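Lmo2184 protein (Listeria monocytogenes serovar 1/2a, PDB 5JOQ) probably binds heme at the cell surface as the lipoprotein, substrate-binding component of an iron-acquiring ABC transporter. Local coordinates at residues I154-V157 with K158-A162; D138-E141 with E142-L146; D240-F243 with K244-I248. One frame throughout, in Å; residues are numbered along the deposited sequence.

Contact 1: I154-V157 with K158-A162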
ATOM      1  N   ILE A 154     -31.290  -2.901  -7.585  1.00 18.91           N
ATOM      2  CA  ILE A 154     -31.095  -4.250  -7.085  1.00 20.85           C
ATOM      3  C   ILE A 154     -32.087  -5.216  -7.715  1.00 17.47           C
ATOM      4  O   ILE A 154     -31.736  -6.303  -8.126  1.00 21.39           O
ATOM      5  CB  ILE A 154     -31.259  -4.322  -5.543  1.00 19.22           C
ATOM      6  CG1 ILE A 154     -30.227  -3.470  -4.799  1.00 20.77           C
ATOM      7  CG2 ILE A 154     -31.235  -5.752  -5.050  1.00 16.04           C
ATOM      8  CD1 ILE A 154     -28.945  -3.210  -5.529  1.00 27.58           C
ATOM      9  N   ASP A 155     -33.333  -4.791  -7.807  1.00 15.32           N
ATOM     10  CA  ASP A 155     -34.374  -5.632  -8.366  1.00 15.85           C
ATOM     11  C   ASP A 155     -34.059  -5.977  -9.808  1.00 18.27           C
ATOM     12  O   ASP A 155     -34.353  -7.068 -10.254  1.00 20.13           O
ATOM     13  CB  ASP A 155     -35.757  -4.990  -8.241  1.00 19.09           C
ATOM     14  CG  ASP A 155     -36.348  -5.133  -6.848  1.00 25.60           C
ATOM     15  OD1 ASP A 155     -35.755  -5.835  -6.020  1.00 29.40           O
ATOM     16  OD2 ASP A 155     -37.408  -4.540  -6.599  1.00 29.02           O
ATOM     17  N   GLN A 156     -33.476  -5.034 -10.536  1.00 18.04           N
ATOM     18  CA  GLN A 156     -33.164  -5.285 -11.943  1.00 20.29           C
ATOM     19  C   GLN A 156     -32.102  -6.376 -12.095  1.00 20.90           C
ATOM     20  O   GLN A 156     -32.207  -7.248 -12.974  1.00 19.19           O
ATOM     21  CB  GLN A 156     -32.704  -3.987 -12.619  1.00 20.42           C
ATOM     22  CG  GLN A 156     -32.343  -4.194 -14.097  1.00 28.21           C
ATOM     23  CD  GLN A 156     -33.580  -4.531 -14.920  1.00 39.94           C
ATOM     24  OE1 GLN A 156     -34.542  -3.752 -14.943  1.00 46.54           O
ATOM     25  NE2 GLN A 156     -33.579  -5.711 -15.574  1.00 37.71           N
ATOM     26  N   VAL A 157     -31.054  -6.333 -11.270  1.00 19.44           N
ATOM     27  CA  VAL A 157     -30.045  -7.402 -11.305  1.00 16.95           C
ATOM     28  C   VAL A 157     -30.683  -8.728 -10.931  1.00 19.65           C
ATOM     29  O   VAL A 157     -30.514  -9.735 -11.622  1.00 19.12           O
ATOM     30  CB  VAL A 157     -28.863  -7.061 -10.378  1.00 18.19           C
ATOM     31  CG1 VAL A 157     -27.837  -8.245 -10.357  1.00 17.59           C
ATOM     32  CG2 VAL A 157     -28.200  -5.791 -10.891  1.00 22.17           C
ATOM     33  N   LYS A 158     -31.475  -8.740  -9.861  1.00 15.28           N
ATOM     34  CA  LYS A 158     -32.128  -9.982  -9.455  1.00 17.66           C
ATOM     35  C   LYS A 158     -32.960 -10.563 -10.590  1.00 17.12           C
ATOM     36  O   LYS A 158     -32.896 -11.762 -10.872  1.00 18.63           O
ATOM     37  CB  LYS A 158     -33.005  -9.723  -8.221  1.00 21.86           C
ATOM     38  CG  LYS A 158     -32.240  -9.612  -6.897  1.00 24.60           C
ATOM     39  CD  LYS A 158     -33.134  -9.081  -5.760  1.00 31.58           C
ATOM     40  CE  LYS A 158     -33.187  -9.939  -4.491  1.00 36.45           C
ATOM     41  NZ  LYS A 158     -33.946  -9.176  -3.368  1.00 36.04           N
ATOM     42  N   SER A 159     -33.739  -9.724 -11.260  1.00 17.90           N
ATOM     43  CA  SER A 159     -34.555 -10.165 -12.365  1.00 20.10           C
ATOM     44  C   SER A 159     -33.694 -10.715 -13.515  1.00 25.39           C
ATOM     45  O   SER A 159     -33.982 -11.733 -14.078  1.00 25.04           O
ATOM     46  CB  SER A 159     -35.414  -9.003 -12.859  1.00 22.78           C
ATOM     47  OG  SER A 159     -36.085  -9.345 -14.035  1.00 33.51           O
ATOM     48  N   ASN A 160     -32.605 -10.032 -13.811  1.00 24.82           N
ATOM     49  CA  ASN A 160     -31.702 -10.414 -14.876  1.00 25.07           C
ATOM     50  C   ASN A 160     -31.109 -11.801 -14.678  1.00 23.33           C
ATOM     51  O   ASN A 160     -30.986 -12.541 -15.610  1.00 24.26           O
ATOM     52  CB  ASN A 160     -30.497  -9.475 -14.906  1.00 28.61           C
ATOM     53  CG  ASN A 160     -30.770  -8.139 -15.548  1.00 34.17           C
ATOM     54  OD1 ASN A 160     -31.801  -7.910 -16.147  1.00 34.18           O
ATOM     55  ND2 ASN A 160     -29.811  -7.244 -15.419  1.00 35.74           N
ATOM     56  N   VAL A 161     -30.722 -12.135 -13.460  1.00 23.93           N
ATOM     57  CA  VAL A 161     -30.093 -13.419 -13.190  1.00 22.41           C
ATOM     58  C   VAL A 161     -30.985 -14.556 -12.724  1.00 23.91           C
ATOM     59  O   VAL A 161     -30.547 -15.669 -12.579  1.00 21.05           O
ATOM     60  CB  VAL A 161     -29.023 -13.237 -12.098  1.00 19.21           C
ATOM     61  CG1 VAL A 161     -28.077 -12.120 -12.461  1.00 19.38           C
ATOM     62  CG2 VAL A 161     -29.674 -12.951 -10.763  1.00 18.10           C
ATOM     63  N   ALA A 162     -32.259 -14.276 -12.524  1.00 24.51           N
ATOM     64  CA  ALA A 162     -33.141 -15.265 -11.946  1.00 24.25           C
ATOM     65  C   ALA A 162     -33.208 -16.596 -12.661  1.00 26.08           C
ATOM     66  O   ALA A 162     -33.285 -17.604 -12.020  1.00 29.37           O
ATOM     67  CB  ALA A 162     -34.537 -14.703 -11.789  1.00 25.39           C
TER
HETATM   68  O   HOH W   1     -34.655  -5.859  -3.511  1.00 32.50           O
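Gln156 reaches one turn along the helix to Asn160 and donates from NE2 to OD1, 2.9 Å away. Asn160 OD1 lies in the amide plane of Gln156. Seen from Asn160, however, the donor stands above the carbonyl plane, and the two amides are turned 46° apart. Gln156 gets there by bending at chi2 (68°), which folds its amide forward along the helix. Asn160 ND2 has its own acceptor, a weak bond to Glu284 OE1. Beside this side-chain link runs the ordinary i to i+4 backbone ladder. In that ladder Lys158 N donates to Ile154 O at 3.0 Å and Val161 N to Val157 O, also at 3.0 Å. Asp155 O and Gln156 O accept from Ser159 N and Asn160 N.

Asp155 and Lys158 meet through water 1, which donates to Asp155 OD1 at 2.7 Å and accepts only weakly from Lys158 NZ. The aliphatic part of Lys158 passes Ile154, Lys158 CD lying 3.9 Å from Ile154 CG2.

These residues form the C-terminal part of helix 140-161, the long helix that spans the two lobes in this family. Ile154 and Val157 pack on Leu280 of helix 276-288, and Val161 on Tyr288.

Contact 2: D138-E141 with E142-L146; sequences DRIE and EATKL
Ile140 O is gripped twice by Thr144, one turn further along the helix. Thr144 N donates to Ile140 O at 2.9 Å, and Thr144 OG1 donates to the same oxygen at 2.7 Å. The two donors come from opposite faces of the carbonyl plane. The hydroxyl stands 37° out of that plane. Its place follows from chi1 of Thr144 (-59°), which sets OG1 beside the threonine's own backbone N and turns it back toward the preceding turn.

This is the N-terminal end of helix 140-161, its first two turns, with Arg139 at the N-cap position. Arg139 O opens the ladder by accepting from Ala143 N at 2.9 Å, and Glu141 O then takes Lys145 N.

The Arg139 guanidinium is held by two backbone carbonyls: NH1 donates to Asp138 O and NH2 to Asp52 O in a neighbouring loop. Glu142 is bent at chi2 and folds back over the aliphatic part of Arg139, with Glu142 OE1 3.5 Å from Arg139 CD. The guanidinium gains only a distant charge partner here, because Glu142 OE2 lies well out of its plane and no N-H points at it. Lys145 NZ forms a salt bridge to Asp149. On the inner side Ala143 packs on Ile130 of helix 123-136 and on Leu51.

Glu141 and Glu142 bring like charges close, OE1 to OE1 4.0 Å, with their carboxylates 74° apart. Water 2 bridges them. It donates weakly to Glu141 OE1, and to Glu142 OE1 at 2.8 Å.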
ATOM      1  N   ASP A 138     -35.163  14.054  10.247  0.59 21.23           N
ATOM      2  CA  ASP A 138     -36.232  14.732   9.507  0.59 20.65           C
ATOM      3  C   ASP A 138     -35.928  14.780   8.010  0.59 20.35           C
ATOM      4  O   ASP A 138     -36.011  15.835   7.373  0.59 20.51           O
ATOM      5  CB  ASP A 138     -36.472  16.144  10.048  0.59 23.91           C
ATOM      6  CG  ASP A 138     -37.788  16.753   9.542  0.59 25.82           C
ATOM      7  OD1 ASP A 138     -38.561  16.058   8.835  0.59 24.99           O
ATOM      8  OD2 ASP A 138     -38.060  17.924   9.865  0.59 27.83           O
ATOM      9  N   ARG A 139     -35.554  13.633   7.452  1.00 15.72           N
ATOM     10  CA  ARG A 139     -35.311  13.513   6.013  1.00 15.03           C
ATOM     11  C   ARG A 139     -36.003  12.270   5.480  1.00 14.98           C
ATOM     12  O   ARG A 139     -35.440  11.521   4.673  1.00 13.34           O
ATOM     13  CB  ARG A 139     -33.808  13.478   5.693  1.00 14.73           C
ATOM     14  CG  ARG A 139     -33.069  14.808   5.995  1.00 15.77           C
ATOM     15  CD  ARG A 139     -33.583  15.966   5.155  1.00 17.93           C
ATOM     16  NE  ARG A 139     -32.727  17.150   5.259  1.00 21.65           N
ATOM     17  CZ  ARG A 139     -32.864  18.113   6.177  1.00 26.00           C
ATOM     18  NH1 ARG A 139     -33.817  18.010   7.106  1.00 21.65           N
ATOM     19  NH2 ARG A 139     -32.027  19.166   6.190  1.00 26.17           N
ATOM     20  N   ILE A 140     -37.231  12.025   5.942  1.00 16.38           N
ATOM     21  CA  ILE A 140     -37.899  10.770   5.599  1.00 14.37           C
ATOM     22  C   ILE A 140     -38.141  10.697   4.094  1.00 17.13           C
ATOM     23  O   ILE A 140     -37.945   9.646   3.467  1.00 14.13           O
ATOM     24  CB  ILE A 140     -39.208  10.644   6.406  1.00 15.94           C
ATOM     25  CG1 ILE A 140     -38.907  10.385   7.898  1.00 16.44           C
ATOM     26  CG2 ILE A 140     -40.148   9.563   5.828  1.00 17.01           C
ATOM     27  CD1 ILE A 140     -40.147  10.449   8.818  1.00 18.86           C
ATOM     28  N   GLU A 141     -38.596  11.803   3.491  1.00 15.85           N
ATOM     29  CA  GLU A 141     -38.827  11.823   2.048  1.00 17.04           C
ATOM     30  C   GLU A 141     -37.537  11.555   1.266  1.00 16.22           C
ATOM     31  O   GLU A 141     -37.523  10.755   0.310  1.00 16.33           O
ATOM     32  CB  GLU A 141     -39.446  13.173   1.653  1.00 23.89           C
ATOM     33  CG  GLU A 141     -40.711  13.528   2.486  1.00 37.76           C
ATOM     34  CD  GLU A 141     -40.480  14.441   3.743  1.00 42.93           C
ATOM     35  OE1 GLU A 141     -39.528  14.215   4.564  1.00 36.66           O
ATOM     36  OE2 GLU A 141     -41.303  15.390   3.903  1.00 44.71           O
ATOM     37  N   GLU A 142     -36.429  12.188   1.668  1.00 17.20           N
ATOM     38  CA  GLU A 142     -35.180  11.983   0.939  1.00 16.65           C
ATOM     39  C   GLU A 142     -34.681  10.546   1.087  1.00 15.36           C
ATOM     40  O   GLU A 142     -34.157   9.953   0.121  1.00 14.96           O
ATOM     41  CB  GLU A 142     -34.121  12.971   1.428  1.00 17.67           C
ATOM     42  CG  GLU A 142     -34.372  14.425   1.035  1.00 19.73           C
ATOM     43  CD  GLU A 142     -35.328  15.139   1.985  1.00 23.45           C
ATOM     44  OE1 GLU A 142     -35.882  14.515   2.921  1.00 20.95           O
ATOM     45  OE2 GLU A 142     -35.530  16.336   1.770  1.00 27.09           O
ATOM     46  N   ALA A 143     -34.825   9.968   2.284  1.00 13.07           N
ATOM     47  CA  ALA A 143     -34.377   8.583   2.508  1.00 17.77           C
ATOM     48  C   ALA A 143     -35.206   7.598   1.698  1.00 15.99           C
ATOM     49  O   ALA A 143     -34.666   6.629   1.129  1.00 14.18           O
ATOM     50  CB  ALA A 143     -34.483   8.217   3.991  1.00 11.95           C
ATOM     51  N   THR A 144     -36.522   7.835   1.662  1.00 13.19           N
ATOM     52  CA  THR A 144     -37.453   7.005   0.903  1.00 15.08           C
ATOM     53  C   THR A 144     -37.110   7.016  -0.586  1.00 16.59           C
ATOM     54  O   THR A 144     -37.106   5.971  -1.237  1.00 14.98           O
ATOM     55  CB  THR A 144     -38.879   7.518   1.152  1.00 14.93           C
ATOM     56  OG1 THR A 144     -39.151   7.453   2.552  1.00 16.23           O
ATOM     57  CG2 THR A 144     -39.930   6.691   0.434  1.00 16.70           C
ATOM     58  N   LYS A 145     -36.880   8.202  -1.144  1.00 14.88           N
ATOM     59  CA  LYS A 145     -36.446   8.331  -2.528  1.00 16.82           C
ATOM     60  C   LYS A 145     -35.121   7.584  -2.776  1.00 17.77           C
ATOM     61  O   LYS A 145     -34.960   6.869  -3.774  1.00 17.56           O
ATOM     62  CB  LYS A 145     -36.301   9.821  -2.844  1.00 19.80           C
ATOM     63  CG  LYS A 145     -35.647  10.114  -4.195  1.00 29.65           C
ATOM     64  CD  LYS A 145     -36.455   9.510  -5.341  1.00 40.88           C
ATOM     65  CE  LYS A 145     -36.008  10.059  -6.713  1.00 48.78           C
ATOM     66  NZ  LYS A 145     -34.522  10.026  -6.872  1.00 47.70           N
ATOM     67  N   LEU A 146     -34.147   7.767  -1.899  1.00 15.44           N
ATOM     68  CA  LEU A 146     -32.865   7.096  -2.113  1.00 15.50           C
ATOM     69  C   LEU A 146     -33.040   5.585  -2.093  1.00 14.70           C
ATOM     70  O   LEU A 146     -32.505   4.870  -2.959  1.00 16.25           O
ATOM     71  CB  LEU A 146     -31.856   7.530  -1.042  1.00 15.90           C
ATOM     72  CG  LEU A 146     -30.465   6.876  -1.020  1.00 17.97           C
ATOM     73  CD1 LEU A 146     -29.767   7.087  -2.357  1.00 18.94           C
ATOM     74  CD2 LEU A 146     -29.633   7.491   0.154  1.00 15.88           C
TER
HETATM   75  O   HOH W   2     -37.816  16.092   4.078  1.00 39.47           O

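Contact 3: D240-F243 with K244-I248; sequences DEEF and KTNDI
Lys244 and Glu241 form a salt bridge in the last turn of helix 233-245, just before the chain passes to helix 247-250, with Asn246 as N-cap of the second helix.

Among the charges, Lys244 NZ donates to Glu241 OE1 at 3.1 Å. The two side chains lie alongside and point the same way, and the ammonium meets the carboxylate from above its plane. Water 4 makes a second link, accepting from Lys244 NZ and donating to Glu241 OE2. Asp240 OD2 is farther off, 4.1 Å from Lys244 NZ. Asp240 has stronger partners in Arg226 and Lys237.

The backbone bonds change character here. Lys244 N still reaches Asp240 O, but weakly. After it the steps shorten to i+3: Thr245 N bonds Glu242 O, and Asn246 N bonds Phe243 O at 3.2 Å.

The buried Phe243 ring stacks with Trp249 and makes a cation-pi contact with Arg226.

Packing against the second subunit involves Glu241 on Tyr208 and Thr245 on Leu180 of that subunit.

Thr245 OG1, set between its own backbone N and carbonyl carbon (chi1 73°), donates to Glu242 O at 2.9 Å, the oxygen that Thr245 N also uses. Water 5 donates to Thr245 OG1 and, at 2.6 Å, to Glu242 OE2.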
ATOM      1  N   ASP A 240      -1.487 -11.569  -7.875  1.00 12.79           N
ATOM      2  CA  ASP A 240      -2.093 -12.444  -8.890  1.00 14.72           C
ATOM      3  C   ASP A 240      -1.056 -13.409  -9.438  1.00 15.89           C
ATOM      4  O   ASP A 240      -1.321 -14.612  -9.592  1.00 14.61           O
ATOM      5  CB  ASP A 240      -2.709 -11.608 -10.024  1.00 11.99           C
ATOM      6  CG  ASP A 240      -3.190 -12.483 -11.209  1.00 16.89           C
ATOM      7  OD1 ASP A 240      -4.091 -13.314 -11.003  1.00 14.04           O
ATOM      8  OD2 ASP A 240      -2.600 -12.363 -12.309  1.00 20.99           O
ATOM      9  N   GLU A 241       0.139 -12.893  -9.778  1.00 13.19           N
ATOM     10  CA  GLU A 241       1.196 -13.790 -10.237  1.00 14.72           C
ATOM     11  C   GLU A 241       1.577 -14.809  -9.162  1.00 13.80           C
ATOM     12  O   GLU A 241       1.909 -15.952  -9.478  1.00 17.43           O
ATOM     13  CB  GLU A 241       2.458 -13.010 -10.643  1.00 17.66           C
ATOM     14  CG  GLU A 241       2.265 -12.008 -11.735  1.00 17.10           C
ATOM     15  CD  GLU A 241       1.984 -12.612 -13.107  1.00 22.33           C
ATOM     16  OE1 GLU A 241       2.235 -13.812 -13.376  1.00 18.39           O
ATOM     17  OE2 GLU A 241       1.527 -11.829 -13.946  1.00 24.13           O
ATOM     18  N   GLU A 242       1.579 -14.402  -7.894  1.00 13.54           N
ATOM     19  CA  GLU A 242       1.982 -15.338  -6.849  1.00 18.35           C
ATOM     20  C   GLU A 242       0.953 -16.461  -6.689  1.00 19.21           C
ATOM     21  O   GLU A 242       1.314 -17.638  -6.559  1.00 17.96           O
ATOM     22  CB  GLU A 242       2.174 -14.586  -5.524  1.00 19.11           C
ATOM     23  CG  GLU A 242       2.924 -15.454  -4.463  1.00 29.87           C
ATOM     24  CD  GLU A 242       2.058 -16.571  -3.803  1.00 31.48           C
ATOM     25  OE1 GLU A 242       0.836 -16.391  -3.616  1.00 30.13           O
ATOM     26  OE2 GLU A 242       2.637 -17.631  -3.451  1.00 28.10           O
ATOM     27  N   PHE A 243      -0.328 -16.109  -6.750  1.00 14.81           N
ATOM     28  CA  PHE A 243      -1.418 -17.084  -6.593  1.00 14.76           C
ATOM     29  C   PHE A 243      -1.277 -18.244  -7.570  1.00 17.27           C
ATOM     30  O   PHE A 243      -1.408 -19.418  -7.177  1.00 15.23           O
ATOM     31  CB  PHE A 243      -2.749 -16.344  -6.798  1.00 14.75           C
ATOM     32  CG  PHE A 243      -3.986 -17.001  -6.178  1.00 12.63           C
ATOM     33  CD1 PHE A 243      -4.382 -16.678  -4.868  1.00 16.95           C
ATOM     34  CD2 PHE A 243      -4.806 -17.814  -6.941  1.00 14.57           C
ATOM     35  CE1 PHE A 243      -5.581 -17.230  -4.311  1.00 16.35           C
ATOM     36  CE2 PHE A 243      -6.005 -18.358  -6.409  1.00 14.48           C
ATOM     37  CZ  PHE A 243      -6.380 -18.073  -5.100  1.00 13.01           C
ATOM     38  N   LYS A 244      -0.958 -17.937  -8.846  1.00 17.88           N
ATOM     39  CA  LYS A 244      -0.829 -18.939  -9.903  1.00 16.98           C
ATOM     40  C   LYS A 244       0.334 -19.904  -9.699  1.00 18.58           C
ATOM     41  O   LYS A 244       0.346 -20.973 -10.328  1.00 21.02           O
ATOM     42  CB  LYS A 244      -0.639 -18.254 -11.277  1.00 21.27           C
ATOM     43  CG  LYS A 244      -1.804 -17.357 -11.690  1.00 23.50           C
ATOM     44  CD  LYS A 244      -1.610 -16.755 -13.106  1.00 27.49           C
ATOM     45  CE  LYS A 244      -0.744 -15.508 -13.112  1.00 31.72           C
ATOM     46  NZ  LYS A 244      -0.451 -15.006 -14.505  1.00 34.35           N
ATOM     47  N   THR A 245       1.359 -19.532  -8.929  1.00 15.16           N
ATOM     48  CA  THR A 245       2.514 -20.418  -8.698  1.00 17.19           C
ATOM     49  C   THR A 245       2.407 -21.214  -7.409  1.00 21.95           C
ATOM     50  O   THR A 245       3.270 -22.058  -7.141  1.00 24.60           O
ATOM     51  CB  THR A 245       3.812 -19.617  -8.606  1.00 23.54           C
ATOM     52  OG1 THR A 245       3.824 -18.930  -7.330  1.00 27.13           O
ATOM     53  CG2 THR A 245       3.898 -18.626  -9.752  1.00 28.19           C
ATOM     54  N   ASN A 246       1.399 -20.938  -6.600  1.00 18.98           N
ATOM     55  CA  ASN A 246       1.318 -21.437  -5.239  1.00 21.32           C
ATOM     56  C   ASN A 246       0.645 -22.805  -5.229  1.00 21.63           C
ATOM     57  O   ASN A 246      -0.531 -22.914  -5.594  1.00 21.48           O
ATOM     58  CB  ASN A 246       0.519 -20.427  -4.411  1.00 22.30           C
ATOM     59  CG  ASN A 246       0.604 -20.688  -2.933  1.00 26.99           C
ATOM     60  OD1 ASN A 246       0.743 -21.844  -2.488  1.00 23.40           O
ATOM     61  ND2 ASN A 246       0.498 -19.607  -2.144  1.00 25.56           N
ATOM     62  N   ASP A 247       1.359 -23.841  -4.776  1.00 19.83           N
ATOM     63  CA  ASP A 247       0.734 -25.168  -4.679  1.00 18.69           C
ATOM     64  C   ASP A 247      -0.602 -25.118  -3.956  1.00 20.18           C
ATOM     65  O   ASP A 247      -1.495 -25.924  -4.238  1.00 19.41           O
ATOM     66  CB  ASP A 247       1.651 -26.136  -3.950  1.00 20.40           C
ATOM     67  CG  ASP A 247       2.819 -26.588  -4.832  1.00 27.58           C
ATOM     68  OD1 ASP A 247       2.649 -26.656  -6.065  1.00 32.67           O
ATOM     69  OD2 ASP A 247       3.866 -26.874  -4.289  1.00 30.50           O
ATOM     70  N   ILE A 248      -0.725 -24.195  -3.027  1.00 16.88           N
ATOM     71  CA  ILE A 248      -1.923 -24.075  -2.240  1.00 17.95           C
ATOM     72  C   ILE A 248      -3.170 -23.810  -3.088  1.00 16.30           C
ATOM     73  O   ILE A 248      -4.203 -24.294  -2.751  1.00 20.68           O
ATOM     74  CB  ILE A 248      -1.787 -22.934  -1.201  1.00 22.29           C
ATOM     75  CG1 ILE A 248      -0.579 -23.166  -0.293  1.00 32.69           C
ATOM     76  CG2 ILE A 248      -3.034 -22.790  -0.360  1.00 21.92           C
ATOM     77  CD1 ILE A 248      -0.684 -24.447   0.474  1.00 39.48           C
TER
HETATM   78  O   HOH W   3      -3.475 -13.356 -14.703  1.00 42.46           O
HETATM   79  O   HOH W   4      -0.045 -12.318 -15.832  1.00 36.75           O
HETATM   80  O   HOH W   5       4.465 -19.138  -4.547  1.00 19.80           O

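In the fold
From the N terminus the chain first reaches contact 2, then contact 1, then contact 3. The three run in series, and none nests in or crosses another. Each lies within one unbroken run of residues, so none closes a long loop. Contacts 2 and 1 share helix 140-161, at its start and its end, with centres about 24 Å apart. Contact 2 joins that helix to helix 123-136 and the loop at residues 51-53. Contact 1 joins it to helix 276-288. Contact 3 lies where helix 233-245 passes to helix 247-250 and faces a second subunit. Its centre is about 47 Å from that of contact 2, on the opposite side of the chain's centre.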